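Local coordinates for mandelate racemase/muconate lactonizing enzyme family protein (Azoarcus sp., PDB 2QDE), which belongs to the enolase superfamily, pairing an N-terminal capping domain with a TIM-barrel-like domain that holds a barium ion in this model, at residues E42-I47 and G116-V121. Numbering follows the deposited sequence.
Sequences EGLVGI and GKRFGV
Lys117 provides the hydrogen bond that joins the C-terminal turn of helix 101-119, just before Gly120 ends it in a Schellman motif, to strand 45-49, outermost in the N-terminal domain's sheet within this chain. With CG anti to the carbonyl carbon (chi1 -74°), its chain runs extended beyond CG and ends with NZ 2.7 Å from Val45 O; the ammonium meets the carbonyl almost head-on, at a C=O...N angle of 176°. A water held by Val45 N at 3.1 Å also takes a weak bond from Lys117 NZ. Asp113, one helical turn earlier, forms a salt bridge with the same ammonium and accepts a hydrogen bond from Ile47 N.

The apolar part rests on Leu44, whose CD1 lies against the helix backbone, 3.5 Å from Arg118 CA, and also touches Arg118 CD at 3.8 Å.

Beyond it, the Arg118 chain, bent at chi2 (58°), brings its guanidinium to Glu42. Glu42 OE1 sits 3.2 Å from Arg118 NH2 but well out of the guanidinium plane, making a salt bridge without a directed N-H bond.

The directional grip thus lies at Lys117, where the nearby Asp113 carboxylate probably favours the protonated ammonium, whereas the exposed Glu42-Arg118 pair adds a looser, purely electrostatic attraction.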
loop_
_atom_site.group_PDB
_atom_site.type_symbol
_atom_site.label_atom_id
_atom_site.label_comp_id
_atom_site.label_asym_id
_atom_site.label_seq_id
_atom_site.Cartn_x
_atom_site.Cartn_y
_atom_site.Cartn_z
ATOM N N GLU A 42 49.804 -14.489 -23.874
ATOM C CA GLU A 42 50.227 -14.081 -25.204
ATOM C C GLU A 42 50.742 -12.639 -25.217
ATOM O O GLU A 42 50.493 -11.885 -26.160
ATOM C CB GLU A 42 49.076 -14.275 -26.208
ATOM C CG GLU A 42 48.895 -15.752 -26.615
ATOM C CD GLU A 42 47.621 -16.039 -27.413
ATOM O OE1 GLU A 42 47.340 -15.317 -28.396
ATOM O OE2 GLU A 42 46.903 -17.007 -27.069
ATOM N N GLY A 43 51.449 -12.255 -24.155
ATOM C CA GLY A 43 52.023 -10.919 -24.088
ATOM C C GLY A 43 51.147 -9.740 -23.696
ATOM O O GLY A 43 51.635 -8.795 -23.070
ATOM N N LEU A 44 49.866 -9.766 -24.055
ATOM C CA LEU A 44 48.983 -8.649 -23.710
ATOM C C LEU A 44 48.713 -8.563 -22.214
ATOM O O LEU A 44 48.555 -9.579 -21.534
ATOM C CB LEU A 44 47.651 -8.756 -24.459
ATOM C CG LEU A 44 47.712 -8.804 -25.987
ATOM C CD1 LEU A 44 46.292 -8.843 -26.543
ATOM C CD2 LEU A 44 48.454 -7.589 -26.516
ATOM N N VAL A 45 48.653 -7.337 -21.710
ATOM C CA VAL A 45 48.399 -7.106 -20.294
ATOM C C VAL A 45 47.247 -6.117 -20.110
ATOM O O VAL A 45 47.216 -5.058 -20.744
ATOM C CB VAL A 45 49.646 -6.534 -19.595
ATOM C CG1 VAL A 45 49.380 -6.374 -18.106
ATOM C CG2 VAL A 45 50.848 -7.450 -19.836
ATOM N N GLY A 46 46.294 -6.474 -19.255
ATOM C CA GLY A 46 45.172 -5.584 -18.995
ATOM C C GLY A 46 45.482 -4.757 -17.757
ATOM O O GLY A 46 45.848 -5.316 -16.730
ATOM N N ILE A 47 45.347 -3.437 -17.847
ATOM C CA ILE A 47 45.640 -2.567 -16.707
ATOM C C ILE A 47 44.426 -1.802 -16.196
ATOM O O ILE A 47 43.468 -1.571 -16.933
ATOM C CB ILE A 47 46.734 -1.533 -17.058
ATOM C CG1 ILE A 47 46.248 -0.621 -18.193
ATOM C CG2 ILE A 47 48.006 -2.251 -17.471
ATOM C CD1 ILE A 47 47.219 0.485 -18.550
ATOM N N GLY A 116 39.797 -5.572 -25.118
ATOM C CA GLY A 116 39.904 -4.569 -26.161
ATOM C C GLY A 116 41.239 -4.667 -26.880
ATOM O O GLY A 116 41.298 -4.543 -28.105
ATOM N N LYS A 117 42.314 -4.882 -26.123
ATOM C CA LYS A 117 43.641 -5.011 -26.715
ATOM C C LYS A 117 43.675 -6.259 -27.587
ATOM O O LYS A 117 44.209 -6.238 -28.699
ATOM C CB LYS A 117 44.716 -5.087 -25.624
ATOM C CG LYS A 117 44.994 -3.747 -24.950
ATOM C CD LYS A 117 45.953 -3.884 -23.771
ATOM C CE LYS A 117 46.332 -2.516 -23.207
ATOM N NZ LYS A 117 47.132 -2.618 -21.957
ATOM N N ARG A 118 43.086 -7.341 -27.091
ATOM C CA ARG A 118 43.042 -8.585 -27.849
ATOM C C ARG A 118 42.273 -8.436 -29.162
ATOM O O ARG A 118 42.700 -8.957 -30.192
ATOM C CB ARG A 118 42.396 -9.697 -27.029
ATOM C CG ARG A 118 42.474 -11.066 -27.689
ATOM C CD ARG A 118 43.932 -11.424 -27.954
ATOM N NE ARG A 118 44.164 -12.864 -27.990
ATOM C CZ ARG A 118 43.979 -13.631 -29.059
ATOM N NH1 ARG A 118 43.553 -13.093 -30.199
ATOM N NH2 ARG A 118 44.234 -14.933 -28.991
ATOM N N PHE A 119 41.137 -7.739 -29.123
ATOM C CA PHE A 119 40.329 -7.546 -30.324
ATOM C C PHE A 119 40.802 -6.364 -31.167
ATOM O O PHE A 119 40.398 -6.223 -32.319
ATOM C CB PHE A 119 38.851 -7.331 -29.966
ATOM C CG PHE A 119 38.196 -8.510 -29.293
ATOM C CD1 PHE A 119 38.820 -9.757 -29.243
ATOM C CD2 PHE A 119 36.935 -8.373 -28.716
ATOM C CE1 PHE A 119 38.194 -10.851 -28.628
ATOM C CE2 PHE A 119 36.301 -9.462 -28.100
ATOM C CZ PHE A 119 36.931 -10.698 -28.054
ATOM N N GLY A 120 41.645 -5.513 -30.589
ATOM C CA GLY A 120 42.144 -4.353 -31.312
ATOM C C GLY A 120 41.143 -3.214 -31.402
ATOM O O GLY A 120 41.148 -2.435 -32.364
ATOM N N VAL A 121 40.284 -3.103 -30.394
ATOM C CA VAL A 121 39.273 -2.055 -30.383
ATOM C C VAL A 121 39.211 -1.344 -29.035
ATOM O O VAL A 121 39.569 -1.917 -28.005
ATOM C CB VAL A 121 37.873 -2.637 -30.675
ATOM C CG1 VAL A 121 37.891 -3.414 -31.987
ATOM C CG2 VAL A 121 37.447 -3.552 -29.528
HETATM O O HOH W 1 49.371 -4.791 -23.409
#